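Local coordinates for jacalin-type lectin domain-containing protein (Musa acuminata, PDB 7KMU) that binds mannose-containing sugars as a mannose-specific, jacalin-related plant lectin with mitogenic and antiviral activity, at residues 16-21 against 126-131; 39-44 against 52-57. All coordinates share one frame; numbering follows the deposited sequence. Where two conformers were deposited one is given.

Starting from the N terminus, the chain runs through strand 16-19 and pairs it, in interaction 1, with the end of strand 118-128. That contact closes a loop of 104 residues, most of the lectin domain. Interaction 2 is nested inside it: strands 37-46 and 49-56 form a hairpin, and the 39-44 and 52-57 segments close a loop of just seven residues, mostly the continuing strands with the hairpin turn between them. The two contacts belong to different four-stranded sheets but meet in the interior. Trp-18 stacks its ring on that of Tyr-55, Met-20 CG packs 3.4 Å from Phe-44 CE1, and Ala-128 CB lies against the backbone of Gly-56, tying two walls of the prism together.

Interaction 1: residues 16-21 against 126-131; sequences SEWDMG and GRAGSF. With EDO (1,2-ethanediol), chain E.
Ser-16 with Ala-128 and Trp-18 with Gly-126 are antiparallel hydrogen-bonded pairs, each closed by two backbone bonds, with the non-hydrogen-bonded pair Glu-17 and Arg-127 between them; the short strand axes run at 131°. Trp-18 dominates the side-chain packing. Its CG sits between the backbone N and the carbonyl carbon (chi1 58°), which brings the indole back over the partner strand. One face covers Gly-126: the glycine N lies 3.6 Å above the ring plane, and the glycine CA makes a CH-pi contact 3.9 Å from the centroid of the five-membered ring. Having no side chain, Gly-126 lets the indole lie this close. At the ring edge, Trp-18 NE1 gives a weak hydrogen bond to Arg-127 O (3.3 Å). Ala-128 CB touches Trp-18 CD1 at 3.6 Å, approaching obliquely.

On the other face of the sheet, with Arg-127 in the conformer described, Glu-17 OE2 and Arg-127 NH1 stay 4.2 Å apart, too far for a salt bridge. A water spans them, donating to Glu-17 OE2 and accepting from Arg-127 NH1. Arg-127 also bonds through NE to Gly-14 O.

Beyond the strand, Phe-131 N donates to O1 of an ethanediol at 2.9 Å, and Asp-133 binds the same diol. Gly-129 to Asp-133 fits the GXXXD sugar-binding loop of jacalin-related lectins, so the diol probably occupies a carbohydrate site.

Interaction 2: residues 39-44 against 52-57; sequences AIEITF and TQHYGG. With EDO (1,2-ethanediol), chain F.
Four backbone hydrogen bonds join Ile-40 with Tyr-55 and Ile-42 with Gln-53, two to a pair, and the strands run nearly antiparallel at 167°. In the non-hydrogen-bonded pairs between and beyond them the CA atoms come closer together, and Glu-41 CA points its hydrogen at Gln-53 O from 3.2 Å.

The polar side chains share the face of Glu-41, Thr-43, Thr-52 and His-54. The hydroxyls of the two threonines meet tip to tip, with Thr-43 OG1 and Thr-52 OG1 2.8 Å apart in a hydrogen bond. Glu-41 is fully extended, CG anti to the backbone N (chi1 -177°), and this carries its carboxylate across to the neighbouring strand. There Glu-41 OE2 lies in the plane of the imidazole, at its edge, 3.4 Å from His-54 CD2, while the carboxylate itself is turned 65° to the ring. The other oxygen, OE1, accepts from O1 of an ethanediol at 2.8 Å; that O1 is also 2.7 Å from Thr-43 OG1, and Ser-28 bonds the diol as well. Lys-30 forms a long, weak ion pair with Glu-41 OE2.

Apolar contacts fill the opposite face. Ile-42 CD1 abuts the Tyr-55 ring at its edge, 3.8 Å from CE2, the two side chains crossing at about a right angle. Gln-53 CG comes to the edge of the Phe-44 ring, 3.9 Å from CE1, and the side chain of Met-20 packs against Ile-42 and Tyr-55 from the interior.

Polar outside, apolar inside, this hairpin supplies the second and third strands, the third at the sheet's edge, of a four-stranded Greek key sheet, one wall of the type I beta-prism fold of jacalin-related lectins.

Interaction 1: residues 16-21 against 126-131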
# COMPACT_ATOMS: atom_id res chain seq x y z
N SER B 16 20.84 5.52 -2.04
CA SER B 16 21.28 4.22 -2.54
C SER B 16 20.24 3.17 -2.15
O SER B 16 19.68 3.26 -1.05
CB SER B 16 22.62 3.84 -1.92
OG SER B 16 23.62 4.79 -2.26
N GLU B 17 19.99 2.18 -3.01
CA GLU B 17 19.03 1.12 -2.68
C GLU B 17 19.51 0.27 -1.51
O GLU B 17 20.70 -0.03 -1.39
CB GLU B 17 18.81 0.21 -3.91
CG GLU B 17 18.08 0.90 -5.04
CD GLU B 17 17.82 0.02 -6.25
OE1 GLU B 17 16.90 -0.82 -6.19
OE2 GLU B 17 18.55 0.16 -7.25
N TRP B 18 18.56 -0.13 -0.65
CA TRP B 18 18.79 -1.08 0.43
C TRP B 18 17.63 -2.05 0.48
O TRP B 18 16.52 -1.75 0.05
CB TRP B 18 19.02 -0.40 1.78
CG TRP B 18 17.91 0.49 2.25
CD1 TRP B 18 17.80 1.83 2.03
CD2 TRP B 18 16.82 0.13 3.11
NE1 TRP B 18 16.70 2.32 2.68
CE2 TRP B 18 16.08 1.31 3.36
CE3 TRP B 18 16.40 -1.07 3.70
CZ2 TRP B 18 14.93 1.32 4.16
CZ3 TRP B 18 15.28 -1.06 4.52
CH2 TRP B 18 14.57 0.13 4.76
N ASP B 19 17.90 -3.24 0.99
CA ASP B 19 16.91 -4.31 1.03
C ASP B 19 17.29 -5.32 2.10
O ASP B 19 18.31 -6.00 2.00
CB ASP B 19 16.82 -4.97 -0.36
CG ASP B 19 15.67 -5.94 -0.55
OD1 ASP B 19 15.02 -6.30 0.44
OD2 ASP B 19 15.45 -6.37 -1.70
N MET B 20 16.47 -5.38 3.15
CA MET B 20 16.65 -6.27 4.29
C MET B 20 16.25 -7.71 3.94
O MET B 20 16.71 -8.66 4.57
CB MET B 20 15.69 -5.74 5.38
CG MET B 20 15.85 -6.30 6.72
SD MET B 20 14.29 -6.00 7.60
CE MET B 20 13.83 -7.69 7.87
N GLY B 21 15.34 -7.84 2.97
CA GLY B 21 14.72 -9.10 2.63
C GLY B 21 13.60 -9.43 3.62
O GLY B 21 13.41 -8.72 4.62
N GLY B 126 14.18 -0.06 0.57
CA GLY B 126 14.01 1.36 0.25
C GLY B 126 15.26 1.99 -0.31
O GLY B 126 16.07 1.29 -0.94
N ARG B 127 15.40 3.30 -0.10
CA ARG B 127 16.56 4.08 -0.53
C ARG B 127 17.01 4.91 0.66
O ARG B 127 16.17 5.32 1.47
CB ARG B 127 16.20 4.98 -1.71
CG ARG B 127 15.73 4.22 -2.96
CD ARG B 127 15.56 5.14 -4.15
NE ARG B 127 16.85 5.58 -4.69
CZ ARG B 127 17.47 5.00 -5.72
NH1 ARG B 127 16.93 3.95 -6.33
NH2 ARG B 127 18.63 5.48 -6.15
N ALA B 128 18.32 5.14 0.79
CA ALA B 128 18.83 5.92 1.93
C ALA B 128 20.18 6.51 1.61
O ALA B 128 20.92 5.96 0.81
CB ALA B 128 18.96 5.04 3.17
N GLY B 129 20.49 7.62 2.27
CA GLY B 129 21.78 8.29 2.15
C GLY B 129 22.03 8.94 3.50
O GLY B 129 22.25 8.23 4.49
N SER B 130 21.89 10.27 3.57
CA SER B 130 21.95 10.97 4.86
C SER B 130 20.68 10.62 5.65
O SER B 130 20.69 10.59 6.89
CB SER B 130 21.95 12.48 4.65
OG SER B 130 22.89 12.84 3.66
N PHE B 131 19.57 10.41 4.91
CA PHE B 131 18.25 10.15 5.51
C PHE B 131 17.57 8.96 4.84
O PHE B 131 18.17 8.32 3.97
CB PHE B 131 17.36 11.40 5.35
CG PHE B 131 18.07 12.71 5.61
CD1 PHE B 131 18.66 12.98 6.84
CD2 PHE B 131 18.17 13.67 4.61
CE1 PHE B 131 19.35 14.18 7.06
CE2 PHE B 131 18.85 14.88 4.84
CZ PHE B 131 19.45 15.11 6.06
C1 EDO E . 19.29 11.93 1.44
O1 EDO E . 19.41 10.63 2.01
C2 EDO E . 20.21 12.10 0.20
O2 EDO E . 19.78 11.28 -0.87
O HOH W 1 18.51 2.70 -8.43

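Interaction 2: residues 39-44 against 52-57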
# COMPACT_ATOMS: atom_id res chain seq x y z
N ALA B 39 16.93 7.65 9.97
CA ALA B 39 17.36 6.27 9.86
C ALA B 39 16.35 5.28 10.39
O ALA B 39 15.50 5.60 11.22
CB ALA B 39 18.68 6.10 10.62
N ILE B 40 16.49 4.04 9.92
CA ILE B 40 15.72 2.91 10.41
C ILE B 40 16.69 1.77 10.59
O ILE B 40 17.53 1.52 9.71
CB ILE B 40 14.47 2.56 9.54
CG1 ILE B 40 13.59 1.48 10.23
CG2 ILE B 40 14.84 2.16 8.09
CD1 ILE B 40 12.15 1.30 9.64
N GLU B 41 16.63 1.12 11.74
CA GLU B 41 17.49 -0.01 12.06
C GLU B 41 16.60 -1.16 12.47
O GLU B 41 15.68 -0.97 13.27
CB GLU B 41 18.47 0.38 13.18
CG GLU B 41 19.45 -0.71 13.53
CD GLU B 41 20.31 -0.35 14.72
OE1 GLU B 41 19.97 -0.77 15.84
OE2 GLU B 41 21.31 0.38 14.53
N ILE B 42 16.81 -2.35 11.88
CA ILE B 42 15.96 -3.50 12.17
C ILE B 42 16.81 -4.66 12.66
O ILE B 42 17.84 -4.96 12.05
CB ILE B 42 15.10 -3.95 10.94
CG1 ILE B 42 14.34 -2.78 10.27
CG2 ILE B 42 14.13 -5.07 11.31
CD1 ILE B 42 15.04 -2.24 9.01
N THR B 43 16.38 -5.29 13.75
CA THR B 43 16.98 -6.52 14.24
C THR B 43 15.96 -7.60 13.90
O THR B 43 14.78 -7.51 14.27
CB THR B 43 17.32 -6.46 15.73
OG1 THR B 43 18.34 -5.49 15.91
CG2 THR B 43 17.83 -7.81 16.26
N PHE B 44 16.40 -8.62 13.15
CA PHE B 44 15.51 -9.66 12.69
C PHE B 44 16.18 -11.01 12.68
O PHE B 44 17.41 -11.09 12.63
CB PHE B 44 14.99 -9.30 11.28
CG PHE B 44 16.09 -9.16 10.26
CD1 PHE B 44 16.74 -7.94 10.07
CD2 PHE B 44 16.46 -10.24 9.46
CE1 PHE B 44 17.77 -7.82 9.14
CE2 PHE B 44 17.49 -10.11 8.52
CZ PHE B 44 18.11 -8.90 8.35
N THR B 52 21.38 -7.29 12.84
CA THR B 52 20.95 -5.90 12.90
C THR B 52 21.44 -5.18 11.68
O THR B 52 22.63 -5.26 11.33
CB THR B 52 21.45 -5.24 14.20
OG1 THR B 52 20.99 -5.98 15.33
CG2 THR B 52 20.98 -3.80 14.35
N GLN B 53 20.53 -4.50 10.98
CA GLN B 53 20.90 -3.73 9.82
C GLN B 53 20.42 -2.30 10.00
O GLN B 53 19.24 -2.10 10.33
CB GLN B 53 20.32 -4.32 8.54
CG GLN B 53 20.91 -5.68 8.14
CD GLN B 53 22.31 -5.60 7.56
OE1 GLN B 53 22.84 -4.53 7.22
NE2 GLN B 53 22.95 -6.76 7.43
N HIS B 54 21.30 -1.33 9.76
CA HIS B 54 21.03 0.11 9.88
C HIS B 54 21.03 0.73 8.49
O HIS B 54 21.96 0.50 7.70
CB HIS B 54 22.11 0.77 10.75
CG HIS B 54 21.88 2.23 11.04
ND1 HIS B 54 22.19 3.21 10.11
CD2 HIS B 54 21.42 2.81 12.16
CE1 HIS B 54 21.89 4.36 10.70
NE2 HIS B 54 21.41 4.17 11.93
N TYR B 55 20.00 1.53 8.20
CA TYR B 55 19.84 2.24 6.94
C TYR B 55 19.63 3.72 7.23
O TYR B 55 18.93 4.06 8.18
CB TYR B 55 18.65 1.66 6.16
CG TYR B 55 18.75 0.15 6.01
CD1 TYR B 55 19.68 -0.42 5.14
CD2 TYR B 55 17.97 -0.70 6.78
CE1 TYR B 55 19.80 -1.81 5.02
CE2 TYR B 55 18.07 -2.09 6.66
CZ TYR B 55 18.99 -2.63 5.78
OH TYR B 55 19.09 -4.00 5.64
N GLY B 56 20.28 4.57 6.45
CA GLY B 56 20.22 6.02 6.65
C GLY B 56 21.43 6.58 7.36
O GLY B 56 22.44 5.89 7.55
N GLY B 57 21.30 7.83 7.79
CA GLY B 57 22.38 8.59 8.42
C GLY B 57 22.49 8.48 9.92
O GLY B 57 21.93 7.58 10.56
C1 EDO F . 16.74 -2.47 16.18
O1 EDO F . 18.06 -2.83 15.92
C2 EDO F . 16.67 -1.86 17.59
O2 EDO F . 16.94 -2.85 18.58